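Side-chain contacts in AxyAgu115A (PDB 6NPS), which probably acts as a family GH115 alpha-glucuronidase, hydrolysing glucuronic acid side groups from xylans such as arabinoglucuronoxylan: residues Pro74-Leu79 / Ala83-Thr88; Phe99-Gln104 / Val109-Val114; Ser828-Phe833 / Pro846-His851. The protein carries 3 engineered substitutions. All coordinates share one frame; numbering follows the deposited sequence.

Contact 1 (Pro74-Leu79 / Ala83-Thr88). Engineered in segment 83-88: A83 (natural residue Glu).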
ATOM      1  N   PRO A  74      25.777 -22.046 -68.362  1.00 55.46           N
ATOM      2  CA  PRO A  74      25.657 -22.414 -69.779  1.00 53.82           C
ATOM      3  C   PRO A  74      24.454 -23.312 -70.044  1.00 51.38           C
ATOM      4  O   PRO A  74      23.811 -23.176 -71.099  1.00 48.72           O
ATOM      5  CB  PRO A  74      26.990 -23.109 -70.083  1.00 54.54           C
ATOM      6  CG  PRO A  74      27.664 -23.309 -68.751  1.00 55.71           C
ATOM      7  CD  PRO A  74      27.129 -22.281 -67.830  1.00 54.79           C
ATOM      8  N   LEU A  75      24.114 -24.207 -69.092  1.00 48.76           N
ATOM      9  CA  LEU A  75      22.969 -25.104 -69.272  1.00 51.46           C
ATOM     10  C   LEU A  75      21.675 -24.315 -69.424  1.00 51.20           C
ATOM     11  O   LEU A  75      20.848 -24.613 -70.298  1.00 54.45           O
ATOM     12  CB  LEU A  75      22.844 -26.078 -68.085  1.00 49.05           C
ATOM     13  CG  LEU A  75      21.794 -27.210 -68.243  1.00 55.93           C
ATOM     14  CD1 LEU A  75      21.691 -27.786 -69.651  1.00 51.17           C
ATOM     15  CD2 LEU A  75      21.968 -28.335 -67.223  1.00 59.10           C
ATOM     16  N   LEU A  76      21.460 -23.330 -68.545  1.00 44.43           N
ATOM     17  CA  LEU A  76      20.275 -22.490 -68.657  1.00 45.47           C
ATOM     18  C   LEU A  76      20.185 -21.833 -70.018  1.00 47.75           C
ATOM     19  O   LEU A  76      19.098 -21.749 -70.599  1.00 49.65           O
ATOM     20  CB  LEU A  76      20.276 -21.425 -67.580  1.00 43.23           C
ATOM     21  CG  LEU A  76      19.814 -22.011 -66.256  1.00 45.75           C
ATOM     22  CD1 LEU A  76      19.691 -20.879 -65.278  1.00 44.08           C
ATOM     23  CD2 LEU A  76      18.496 -22.769 -66.427  1.00 49.49           C
ATOM     24  N   ASP A  77      21.320 -21.366 -70.547  1.00 46.34           N
ATOM     25  CA  ASP A  77      21.322 -20.783 -71.879  1.00 53.10           C
ATOM     26  C   ASP A  77      20.969 -21.820 -72.936  1.00 53.58           C
ATOM     27  O   ASP A  77      20.241 -21.515 -73.889  1.00 52.01           O
ATOM     28  CB  ASP A  77      22.680 -20.151 -72.165  1.00 63.35           C
ATOM     29  CG  ASP A  77      22.880 -18.853 -71.402  1.00 81.97           C
ATOM     30  OD1 ASP A  77      21.931 -18.034 -71.382  1.00 91.28           O
ATOM     31  OD2 ASP A  77      23.976 -18.640 -70.832  1.00 82.97           O
ATOM     32  N   GLU A  78      21.484 -23.045 -72.803  1.00 50.49           N
ATOM     33  CA  GLU A  78      21.144 -24.088 -73.775  1.00 58.44           C
ATOM     34  C   GLU A  78      19.650 -24.387 -73.759  1.00 57.75           C
ATOM     35  O   GLU A  78      19.018 -24.509 -74.815  1.00 59.35           O
ATOM     36  CB  GLU A  78      21.914 -25.375 -73.490  1.00 61.70           C
ATOM     37  CG  GLU A  78      23.377 -25.366 -73.815  1.00 72.28           C
ATOM     38  CD  GLU A  78      24.084 -26.593 -73.258  1.00 77.72           C
ATOM     39  OE1 GLU A  78      25.166 -26.433 -72.648  1.00 79.51           O
ATOM     40  OE2 GLU A  78      23.546 -27.710 -73.413  1.00 77.40           O
ATOM     41  N   LEU A  79      19.082 -24.563 -72.558  1.00 55.78           N
ATOM     42  CA  LEU A  79      17.647 -24.809 -72.441  1.00 55.44           C
ATOM     43  C   LEU A  79      16.847 -23.690 -73.090  1.00 56.39           C
ATOM     44  O   LEU A  79      15.906 -23.951 -73.851  1.00 51.09           O
ATOM     45  CB  LEU A  79      17.269 -24.969 -70.976  1.00 46.75           C
ATOM     46  CG  LEU A  79      17.901 -26.148 -70.223  1.00 48.57           C
ATOM     47  CD1 LEU A  79      17.221 -26.306 -68.874  1.00 47.23           C
ATOM     48  CD2 LEU A  79      17.848 -27.484 -70.993  1.00 51.93           C
ATOM     49  N   ALA A  83      14.414 -23.533 -76.454  1.00 65.53           N
ATOM     50  CA  ALA A  83      13.044 -23.105 -76.203  1.00 64.59           C
ATOM     51  C   ALA A  83      12.307 -24.060 -75.263  1.00 62.73           C
ATOM     52  O   ALA A  83      11.087 -24.222 -75.352  1.00 64.38           O
ATOM     53  CB  ALA A  83      12.272 -22.916 -77.521  1.00 67.73           C
ATOM     54  N   LEU A  84      13.032 -24.707 -74.351  1.00 59.55           N
ATOM     55  CA  LEU A  84      12.361 -25.471 -73.305  1.00 58.37           C
ATOM     56  C   LEU A  84      11.986 -24.604 -72.115  1.00 58.40           C
ATOM     57  O   LEU A  84      11.032 -24.924 -71.404  1.00 58.76           O
ATOM     58  CB  LEU A  84      13.221 -26.654 -72.854  1.00 59.03           C
ATOM     59  CG  LEU A  84      13.894 -27.466 -73.965  1.00 67.23           C
ATOM     60  CD1 LEU A  84      14.334 -28.786 -73.388  1.00 66.31           C
ATOM     61  CD2 LEU A  84      12.959 -27.713 -75.155  1.00 76.18           C
ATOM     62  N   ILE A  85      12.715 -23.511 -71.899  1.00 55.54           N
ATOM     63  CA  ILE A  85      12.379 -22.474 -70.936  1.00 53.67           C
ATOM     64  C   ILE A  85      12.433 -21.139 -71.680  1.00 59.80           C
ATOM     65  O   ILE A  85      12.964 -21.037 -72.791  1.00 57.77           O
ATOM     66  CB  ILE A  85      13.329 -22.454 -69.722  1.00 52.63           C
ATOM     67  CG1 ILE A  85      14.781 -22.242 -70.174  1.00 53.51           C
ATOM     68  CG2 ILE A  85      13.201 -23.752 -68.880  1.00 54.06           C
ATOM     69  CD1 ILE A  85      15.784 -22.125 -68.995  1.00 52.33           C
ATOM     70  N   ASP A  86      11.863 -20.110 -71.057  1.00 57.81           N
ATOM     71  CA  ASP A  86      11.792 -18.767 -71.639  1.00 60.52           C
ATOM     72  C   ASP A  86      12.389 -17.796 -70.619  1.00 56.38           C
ATOM     73  O   ASP A  86      11.686 -17.226 -69.785  1.00 54.38           O
ATOM     74  CB  ASP A  86      10.356 -18.402 -72.018  1.00 67.68           C
ATOM     75  CG  ASP A  86      10.238 -16.995 -72.574  1.00 75.02           C
ATOM     76  OD1 ASP A  86      11.282 -16.335 -72.762  1.00 77.84           O
ATOM     77  OD2 ASP A  86       9.102 -16.543 -72.829  1.00 79.88           O
ATOM     78  N   LEU A  87      13.698 -17.593 -70.710  1.00 56.57           N
ATOM     79  CA  LEU A  87      14.394 -16.749 -69.749  1.00 56.06           C
ATOM     80  C   LEU A  87      14.026 -15.275 -69.870  1.00 56.21           C
ATOM     81  O   LEU A  87      14.333 -14.509 -68.946  1.00 54.53           O
ATOM     82  CB  LEU A  87      15.903 -16.918 -69.913  1.00 54.85           C
ATOM     83  CG  LEU A  87      16.471 -18.254 -69.439  1.00 51.47           C
ATOM     84  CD1 LEU A  87      18.020 -18.261 -69.569  1.00 54.15           C
ATOM     85  CD2 LEU A  87      15.992 -18.588 -68.006  1.00 46.98           C
ATOM     86  N   THR A  88      13.387 -14.840 -70.957  1.00 54.52           N
ATOM     87  CA  THR A  88      12.966 -13.440 -70.973  1.00 57.95           C
ATOM     88  C   THR A  88      11.908 -13.156 -69.914  1.00 58.87           C
ATOM     89  O   THR A  88      11.698 -11.996 -69.560  1.00 63.12           O
ATOM     90  CB  THR A  88      12.426 -13.038 -72.336  1.00 63.50           C
ATOM     91  OG1 THR A  88      11.186 -13.720 -72.557  1.00 62.82           O
ATOM     92  CG2 THR A  88      13.432 -13.399 -73.439  1.00 63.85           C
TER
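L76 is the first residue of segment 74-79, part of helix 74-81, to meet the chain that folds back beneath it. Its CD2 lies 3.8 Å from I85 CD1, the two side chains crossing at about a right angle, so the touch is made by single methyls and not along their lengths. The carbonyl of L76 is also met by carbon: I85 CD1 and, 3.8 Å from L76 O, L87 CD1. I85 and L87 thus both lay a methyl against it. D77 points its CB away from the loop, yet its carboxylate swings back until OD1 passes the same L87 methyl at 4.3 Å, a marginal contact at the exposed edge.

L79 combines apolar and backbone contacts. I85, with its CG1 branch between the backbone N and the carbonyl carbon (chi1 58°), directs CD1 at the helix, and this methyl comes to rest 3.8 Å from L79 CB. L79 O accepts a hydrogen bond from L84 N at 3.0 Å, and the side chains of these two residues come together loosely, L79 CD2 lying 4.4 Å from L84 CD1. Farther along, L87 N is held by N80 OD1, and D86 OD1 takes both T88 N and T88 OG1 from one face of its carboxylate in an Asx turn.

Taken together, this is a worked example of how a helix is stopped. A83, an engineered alanine where the natural protein has glutamate, has a positive phi of 68°; with two bonds back into the last turn, one of them from L84 N to L79 O, and the apolar pair of L79 and L84 accompanying them, this is a Schellman motif at a helix C-terminus.

Contact 2 (Phe99-Gln104 / Val109-Val114)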
ATOM      1  N   PHE A  99      10.507 -21.784 -61.956  1.00 37.32           N
ATOM      2  CA  PHE A  99      10.476 -23.100 -61.324  1.00 33.36           C
ATOM      3  C   PHE A  99       9.619 -23.924 -62.284  1.00 39.15           C
ATOM      4  O   PHE A  99       8.392 -23.761 -62.325  1.00 44.10           O
ATOM      5  CB  PHE A  99       9.878 -22.970 -59.915  1.00 32.31           C
ATOM      6  CG  PHE A  99       9.911 -24.219 -59.081  1.00 34.77           C
ATOM      7  CD1 PHE A  99      10.933 -24.418 -58.154  1.00 38.23           C
ATOM      8  CD2 PHE A  99       8.863 -25.143 -59.161  1.00 39.85           C
ATOM      9  CE1 PHE A  99      10.939 -25.548 -57.331  1.00 39.28           C
ATOM     10  CE2 PHE A  99       8.843 -26.291 -58.354  1.00 42.73           C
ATOM     11  CZ  PHE A  99       9.893 -26.492 -57.432  1.00 46.41           C
ATOM     12  N   GLN A 100      10.247 -24.757 -63.112  1.00 36.79           N
ATOM     13  CA  GLN A 100       9.525 -25.321 -64.239  1.00 40.82           C
ATOM     14  C   GLN A 100       9.997 -26.740 -64.510  1.00 42.76           C
ATOM     15  O   GLN A 100      11.205 -26.996 -64.538  1.00 46.91           O
ATOM     16  CB  GLN A 100       9.722 -24.453 -65.490  1.00 40.06           C
ATOM     17  CG  GLN A 100       8.929 -24.937 -66.664  1.00 42.06           C
ATOM     18  CD  GLN A 100       9.084 -24.044 -67.880  1.00 44.81           C
ATOM     19  OE1 GLN A 100       9.870 -23.099 -67.870  1.00 47.28           O
ATOM     20  NE2 GLN A 100       8.340 -24.352 -68.943  1.00 47.29           N
ATOM     21  N   VAL A 101       9.034 -27.650 -64.779  1.00 41.14           N
ATOM     22  CA  VAL A 101       9.355 -29.016 -65.188  1.00 40.27           C
ATOM     23  C   VAL A 101       9.451 -29.039 -66.697  1.00 44.69           C
ATOM     24  O   VAL A 101       8.617 -28.432 -67.390  1.00 49.23           O
ATOM     25  CB  VAL A 101       8.305 -30.024 -64.676  1.00 44.08           C
ATOM     26  CG1 VAL A 101       8.530 -31.399 -65.256  1.00 43.33           C
ATOM     27  CG2 VAL A 101       8.307 -30.069 -63.156  1.00 40.94           C
ATOM     28  N   VAL A 102      10.462 -29.745 -67.223  1.00 43.51           N
ATOM     29  CA  VAL A 102      10.746 -29.746 -68.653  1.00 45.12           C
ATOM     30  C   VAL A 102      11.030 -31.180 -69.088  1.00 48.18           C
ATOM     31  O   VAL A 102      11.550 -32.003 -68.324  1.00 48.18           O
ATOM     32  CB  VAL A 102      11.938 -28.818 -69.001  1.00 54.88           C
ATOM     33  CG1 VAL A 102      11.589 -27.328 -68.731  1.00 47.91           C
ATOM     34  CG2 VAL A 102      13.123 -29.219 -68.193  1.00 58.69           C
ATOM     35  N   ASP A 103      10.661 -31.476 -70.326  1.00 49.15           N
ATOM     36  CA  ASP A 103      10.703 -32.824 -70.872  1.00 59.42           C
ATOM     37  C   ASP A 103      11.981 -32.977 -71.691  1.00 64.44           C
ATOM     38  O   ASP A 103      12.329 -32.079 -72.469  1.00 63.77           O
ATOM     39  CB  ASP A 103       9.456 -33.063 -71.732  1.00 72.89           C
ATOM     40  CG  ASP A 103       9.059 -34.528 -71.818  1.00 92.41           C
ATOM     41  OD1 ASP A 103       9.777 -35.387 -71.270  1.00 98.20           O
ATOM     42  OD2 ASP A 103       8.015 -34.823 -72.442  1.00100.38           O
ATOM     43  N   GLN A 104      12.684 -34.095 -71.488  1.00 62.21           N
ATOM     44  CA  GLN A 104      13.854 -34.470 -72.275  1.00 66.08           C
ATOM     45  C   GLN A 104      14.887 -33.346 -72.442  1.00 65.40           C
ATOM     46  O   GLN A 104      15.311 -33.051 -73.560  1.00 65.78           O
ATOM     47  CB  GLN A 104      13.419 -34.988 -73.639  1.00 72.66           C
ATOM     48  CG  GLN A 104      12.445 -36.155 -73.589  1.00 83.86           C
ATOM     49  CD  GLN A 104      13.125 -37.477 -73.266  1.00 92.19           C
ATOM     50  OE1 GLN A 104      14.354 -37.561 -73.229  1.00 95.86           O
ATOM     51  NE2 GLN A 104      12.326 -38.516 -73.025  1.00 90.52           N
ATOM     52  N   VAL A 109      18.502 -37.674 -69.501  1.00 62.33           N
ATOM     53  CA  VAL A 109      17.542 -37.101 -68.557  1.00 52.18           C
ATOM     54  C   VAL A 109      16.163 -37.060 -69.225  1.00 57.96           C
ATOM     55  O   VAL A 109      15.979 -36.402 -70.259  1.00 53.46           O
ATOM     56  CB  VAL A 109      17.993 -35.706 -68.094  1.00 50.28           C
ATOM     57  CG1 VAL A 109      17.067 -35.141 -67.028  1.00 48.86           C
ATOM     58  CG2 VAL A 109      19.379 -35.777 -67.526  1.00 50.17           C
ATOM     59  N   GLU A 110      15.181 -37.768 -68.636  1.00 55.62           N
ATOM     60  CA  GLU A 110      13.813 -37.810 -69.156  1.00 57.23           C
ATOM     61  C   GLU A 110      12.958 -36.626 -68.702  1.00 52.41           C
ATOM     62  O   GLU A 110      12.145 -36.123 -69.475  1.00 52.31           O
ATOM     63  CB  GLU A 110      13.143 -39.123 -68.739  1.00 68.49           C
ATOM     64  CG  GLU A 110      13.927 -40.343 -69.208  1.00 86.13           C
ATOM     65  CD  GLU A 110      13.328 -41.669 -68.758  1.00100.02           C
ATOM     66  OE1 GLU A 110      12.114 -41.878 -68.967  1.00105.08           O
ATOM     67  OE2 GLU A 110      14.079 -42.510 -68.213  1.00104.27           O
ATOM     68  N   LYS A 111      13.104 -36.193 -67.455  1.00 48.51           N
ATOM     69  CA  LYS A 111      12.376 -35.066 -66.894  1.00 48.48           C
ATOM     70  C   LYS A 111      13.329 -34.326 -65.990  1.00 48.04           C
ATOM     71  O   LYS A 111      14.194 -34.938 -65.360  1.00 50.05           O
ATOM     72  CB  LYS A 111      11.126 -35.446 -66.052  1.00 47.32           C
ATOM     73  CG  LYS A 111      10.077 -36.291 -66.744  1.00 57.63           C
ATOM     74  CD  LYS A 111       9.398 -35.539 -67.897  1.00 66.38           C
ATOM     75  CE  LYS A 111       8.513 -34.384 -67.426  1.00 66.54           C
ATOM     76  NZ  LYS A 111       7.528 -34.012 -68.501  1.00 68.53           N
ATOM     77  N   ALA A 112      13.171 -33.011 -65.929  1.00 46.93           N
ATOM     78  CA  ALA A 112      13.962 -32.222 -65.009  1.00 47.53           C
ATOM     79  C   ALA A 112      13.097 -31.121 -64.424  1.00 47.61           C
ATOM     80  O   ALA A 112      12.205 -30.568 -65.086  1.00 46.96           O
ATOM     81  CB  ALA A 112      15.202 -31.607 -65.686  1.00 46.75           C
ATOM     82  N   LEU A 113      13.383 -30.800 -63.179  1.00 41.93           N
ATOM     83  CA  LEU A 113      12.891 -29.581 -62.576  1.00 40.68           C
ATOM     84  C   LEU A 113      13.951 -28.503 -62.808  1.00 45.10           C
ATOM     85  O   LEU A 113      15.099 -28.657 -62.371  1.00 44.51           O
ATOM     86  CB  LEU A 113      12.626 -29.817 -61.094  1.00 36.34           C
ATOM     87  CG  LEU A 113      12.344 -28.579 -60.248  1.00 40.69           C
ATOM     88  CD1 LEU A 113      11.154 -27.836 -60.840  1.00 42.20           C
ATOM     89  CD2 LEU A 113      12.072 -28.992 -58.799  1.00 42.83           C
ATOM     90  N   VAL A 114      13.597 -27.427 -63.511  1.00 44.32           N
ATOM     91  CA  VAL A 114      14.551 -26.345 -63.760  1.00 42.52           C
ATOM     92  C   VAL A 114      14.287 -25.220 -62.765  1.00 42.89           C
ATOM     93  O   VAL A 114      13.138 -24.798 -62.575  1.00 43.92           O
ATOM     94  CB  VAL A 114      14.475 -25.839 -65.212  1.00 42.27           C
ATOM     95  CG1 VAL A 114      15.433 -24.667 -65.412  1.00 41.64           C
ATOM     96  CG2 VAL A 114      14.852 -26.964 -66.160  1.00 45.92           C
TER
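F99 and L113 are brought together by matching first torsions: each places CG anti to the backbone N (chi1 -174° and 169°), which turns the phenyl ring and the branched leucine end toward one another. L113 CD1 then sits over the ring centre, 3.8 Å from the F99 centroid and only 14° off the ring normal, a CH-pi contact, while L113 CD2 lies 3.6 Å from F99 CZ. H129 meets the same ring edge-to-face from helix 120-133. With an alanine in place of F99, the L113 methyls would probably lose the aromatic face they rest on, and H129 its ring partner.

The frame for this is an antiparallel beta hairpin. Q100 with V114 and V102 with A112 are hydrogen-bonded pairs, V102 N reaching A112 O at 2.9 Å; V101 with L113 and D103 with K111 are the non-hydrogen-bonded pairs between and beyond them. Side chains alternate accordingly. On the face of V102 and V114 the packing is tight, their CG2 methyls only 3.5 Å apart, and A112 CB lies 4.0 Å from V102 CG2.

On the face of V101 and L113, K111 bends at chi2 and chi3, folding its chain back so that CE passes 3.7 Å from V101 CG1. Its ammonium makes a long salt bridge, NZ to D103 OD1 at 3.8 Å, and a weak hydrogen bond to M3 O. At D103 and Q104 the chain turns a corner, yet Q104 N still reaches E110 O at 2.9 Å, the donor lying well above the carbonyl plane.

Contact 3 (Ser828-Phe833 / Pro846-His851)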
ATOM      1  N   SER A 828     -12.277  -5.961 -30.376  1.00 34.56           N
ATOM      2  CA  SER A 828     -11.801  -5.624 -31.720  1.00 37.81           C
ATOM      3  C   SER A 828     -11.692  -4.112 -31.784  1.00 34.90           C
ATOM      4  O   SER A 828     -11.813  -3.418 -30.766  1.00 35.57           O
ATOM      5  CB  SER A 828     -12.733  -6.177 -32.813  1.00 40.92           C
ATOM      6  OG  SER A 828     -13.996  -5.522 -32.774  1.00 39.74           O
ATOM      7  N   ALA A 829     -11.487  -3.591 -32.988  1.00 31.50           N
ATOM      8  CA  ALA A 829     -11.349  -2.158 -33.134  1.00 29.08           C
ATOM      9  C   ALA A 829     -11.894  -1.804 -34.500  1.00 30.76           C
ATOM     10  O   ALA A 829     -12.024  -2.664 -35.366  1.00 33.18           O
ATOM     11  CB  ALA A 829      -9.868  -1.697 -33.022  1.00 31.43           C
ATOM     12  N   ILE A 830     -12.188  -0.532 -34.695  1.00 34.87           N
ATOM     13  CA  ILE A 830     -12.604  -0.072 -36.016  1.00 36.33           C
ATOM     14  C   ILE A 830     -11.601   0.975 -36.462  1.00 34.82           C
ATOM     15  O   ILE A 830     -11.036   1.701 -35.640  1.00 31.00           O
ATOM     16  CB  ILE A 830     -14.045   0.484 -36.037  1.00 35.29           C
ATOM     17  CG1 ILE A 830     -14.173   1.723 -35.133  1.00 31.22           C
ATOM     18  CG2 ILE A 830     -15.074  -0.592 -35.634  1.00 33.73           C
ATOM     19  CD1 ILE A 830     -15.519   2.416 -35.294  1.00 35.09           C
ATOM     20  N   LYS A 831     -11.354   1.025 -37.763  1.00 33.27           N
ATOM     21  CA  LYS A 831     -10.367   1.929 -38.336  1.00 34.59           C
ATOM     22  C   LYS A 831     -10.825   2.277 -39.747  1.00 35.14           C
ATOM     23  O   LYS A 831     -11.378   1.429 -40.443  1.00 36.98           O
ATOM     24  CB  LYS A 831      -8.968   1.286 -38.327  1.00 31.83           C
ATOM     25  CG  LYS A 831      -7.895   2.194 -38.897  1.00 40.76           C
ATOM     26  CD  LYS A 831      -6.535   1.501 -38.953  1.00 43.28           C
ATOM     27  CE  LYS A 831      -5.499   2.436 -39.529  1.00 48.14           C
ATOM     28  NZ  LYS A 831      -4.142   1.827 -39.609  1.00 48.26           N
ATOM     29  N   ALA A 832     -10.608   3.518 -40.163  1.00 36.14           N
ATOM     30  CA  ALA A 832     -11.020   3.922 -41.500  1.00 39.41           C
ATOM     31  C   ALA A 832     -10.015   3.467 -42.552  1.00 36.57           C
ATOM     32  O   ALA A 832      -8.807   3.563 -42.354  1.00 34.03           O
ATOM     33  CB  ALA A 832     -11.196   5.438 -41.588  1.00 37.87           C
ATOM     34  N   PHE A 833     -10.524   2.980 -43.687  1.00 38.41           N
ATOM     35  CA  PHE A 833      -9.682   2.647 -44.843  1.00 38.35           C
ATOM     36  C   PHE A 833     -10.215   3.374 -46.071  1.00 36.11           C
ATOM     37  O   PHE A 833     -11.439   3.435 -46.262  1.00 37.76           O
ATOM     38  CB  PHE A 833      -9.670   1.131 -45.133  1.00 35.81           C
ATOM     39  CG  PHE A 833      -8.917   0.334 -44.126  1.00 42.01           C
ATOM     40  CD1 PHE A 833      -7.616  -0.109 -44.386  1.00 43.59           C
ATOM     41  CD2 PHE A 833      -9.499   0.016 -42.903  1.00 41.31           C
ATOM     42  CE1 PHE A 833      -6.908  -0.837 -43.424  1.00 40.85           C
ATOM     43  CE2 PHE A 833      -8.804  -0.710 -41.955  1.00 42.04           C
ATOM     44  CZ  PHE A 833      -7.515  -1.138 -42.207  1.00 40.75           C
ATOM     45  N   PRO A 846     -15.903   9.022 -43.812  1.00 36.58           N
ATOM     46  CA  PRO A 846     -16.914   8.024 -43.436  1.00 38.37           C
ATOM     47  C   PRO A 846     -17.233   8.104 -41.946  1.00 38.42           C
ATOM     48  O   PRO A 846     -16.474   8.663 -41.142  1.00 36.73           O
ATOM     49  CB  PRO A 846     -16.228   6.691 -43.744  1.00 37.14           C
ATOM     50  CG  PRO A 846     -14.771   6.976 -43.365  1.00 34.10           C
ATOM     51  CD  PRO A 846     -14.543   8.446 -43.854  1.00 36.32           C
ATOM     52  N   PHE A 847     -18.355   7.494 -41.569  1.00 34.77           N
ATOM     53  CA  PHE A 847     -18.746   7.481 -40.165  1.00 37.89           C
ATOM     54  C   PHE A 847     -19.362   6.143 -39.778  1.00 37.11           C
ATOM     55  O   PHE A 847     -19.759   5.338 -40.628  1.00 37.51           O
ATOM     56  CB  PHE A 847     -19.683   8.665 -39.801  1.00 37.12           C
ATOM     57  CG  PHE A 847     -21.053   8.644 -40.429  1.00 42.59           C
ATOM     58  CD1 PHE A 847     -22.076   7.896 -39.869  1.00 43.20           C
ATOM     59  CD2 PHE A 847     -21.352   9.463 -41.516  1.00 42.70           C
ATOM     60  CE1 PHE A 847     -23.339   7.905 -40.405  1.00 48.09           C
ATOM     61  CE2 PHE A 847     -22.629   9.480 -42.059  1.00 47.86           C
ATOM     62  CZ  PHE A 847     -23.626   8.698 -41.494  1.00 49.31           C
ATOM     63  N   VAL A 848     -19.377   5.901 -38.469  1.00 34.98           N
ATOM     64  CA  VAL A 848     -20.175   4.847 -37.852  1.00 36.79           C
ATOM     65  C   VAL A 848     -21.141   5.535 -36.908  1.00 38.70           C
ATOM     66  O   VAL A 848     -20.858   6.616 -36.381  1.00 36.12           O
ATOM     67  CB  VAL A 848     -19.341   3.781 -37.097  1.00 36.01           C
ATOM     68  CG1 VAL A 848     -18.602   2.893 -38.109  1.00 34.50           C
ATOM     69  CG2 VAL A 848     -18.365   4.429 -36.118  1.00 31.33           C
ATOM     70  N   GLU A 849     -22.293   4.916 -36.706  1.00 36.68           N
ATOM     71  CA  GLU A 849     -23.348   5.518 -35.903  1.00 40.81           C
ATOM     72  C   GLU A 849     -23.796   4.544 -34.821  1.00 40.50           C
ATOM     73  O   GLU A 849     -24.146   3.401 -35.118  1.00 40.49           O
ATOM     74  CB  GLU A 849     -24.519   5.923 -36.804  1.00 40.49           C
ATOM     75  CG  GLU A 849     -25.721   6.565 -36.111  1.00 48.53           C
ATOM     76  CD  GLU A 849     -26.802   6.969 -37.130  1.00 58.35           C
ATOM     77  OE1 GLU A 849     -26.543   7.880 -37.946  1.00 62.63           O
ATOM     78  OE2 GLU A 849     -27.897   6.364 -37.130  1.00 62.44           O
ATOM     79  N   TYR A 850     -23.804   5.020 -33.579  1.00 37.18           N
ATOM     80  CA  TYR A 850     -24.224   4.263 -32.411  1.00 37.60           C
ATOM     81  C   TYR A 850     -25.537   4.825 -31.899  1.00 41.50           C
ATOM     82  O   TYR A 850     -25.758   6.040 -31.947  1.00 45.00           O
ATOM     83  CB  TYR A 850     -23.158   4.329 -31.311  1.00 33.28           C
ATOM     84  CG  TYR A 850     -21.823   3.832 -31.765  1.00 36.52           C
ATOM     85  CD1 TYR A 850     -21.451   2.521 -31.548  1.00 34.49           C
ATOM     86  CD2 TYR A 850     -20.926   4.672 -32.428  1.00 37.28           C
ATOM     87  CE1 TYR A 850     -20.240   2.053 -31.961  1.00 33.00           C
ATOM     88  CE2 TYR A 850     -19.713   4.199 -32.845  1.00 36.62           C
ATOM     89  CZ  TYR A 850     -19.382   2.892 -32.621  1.00 32.60           C
ATOM     90  OH  TYR A 850     -18.184   2.404 -33.048  1.00 37.26           O
ATOM     91  N   HIS A 851     -26.429   3.945 -31.444  1.00 37.79           N
ATOM     92  CA  HIS A 851     -27.719   4.357 -30.896  1.00 35.70           C
ATOM     93  C   HIS A 851     -27.714   4.040 -29.411  1.00 38.16           C
ATOM     94  O   HIS A 851     -27.289   2.951 -29.021  1.00 38.59           O
ATOM     95  CB  HIS A 851     -28.894   3.638 -31.594  1.00 38.92           C
ATOM     96  CG  HIS A 851     -29.114   4.084 -33.008  1.00 47.89           C
ATOM     97  ND1 HIS A 851     -29.995   3.459 -33.864  1.00 51.08           N
ATOM     98  CD2 HIS A 851     -28.548   5.091 -33.718  1.00 50.43           C
ATOM     99  CE1 HIS A 851     -29.976   4.070 -35.037  1.00 53.85           C
ATOM    100  NE2 HIS A 851     -29.104   5.063 -34.976  1.00 53.59           N
TER
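I830 and V848 reach toward each other tip to tip, I830 CD1 ending 3.6 Å from V848 CG2. Both depend on the same choice of torsion, since the branch that does the touching, CG1 of I830 (chi1 63°) and CG2 of V848, lies between the backbone N and the carbonyl carbon. Y850 approaches from the opposite direction to I830 and brings its phenol oxygen to the same methyl, with OH 3.5 Å from I830 CD1. That hydroxyl is buried, but it is satisfied by a hydrogen bond to A798 O, which probably holds the ring's end beside the isoleucine. A looser contact flanks the cluster, A832 CB lying 4.3 Å from P846 CG.

No hydrogen bond links the two segments, and their backbones stay well apart: the CA atoms of I830 and V848 are separated by 9.2 Å. They meet through inward-facing side chains, consistent with the layered core of a beta-sandwich. Strand 828-833 pairs with 814-821 and 940-948, and 847-854 with 786-788, 803-808 and 926-934, while 803-808 also pairs with 814-821; F801 and F817 pack on V848, and K831 forms a salt bridge with E433 of helix 428-440.

Overall arrangement
Along the chain the three contacts come in series. Contacts 1 and 2 are neighbours in space, their centres 12 Å apart: the loop after helix 74-81 runs into strand 97-106, and I85 packs on Q100 and L79 on V114, so helix end and return loop lie against the face of the hairpin bearing V102 and V114. That hairpin supplies the central strands of a four-stranded mixed sheet near the N-terminus. Contacts 1 and 2 thus build one N-terminal unit, while contact 3 belongs to a separate C-terminal domain, its centre more than 50 Å from theirs and no atom nearer than about 32 Å. Between them in sequence lies the parallel eight-stranded sheet, consistent with the family's TIM barrel.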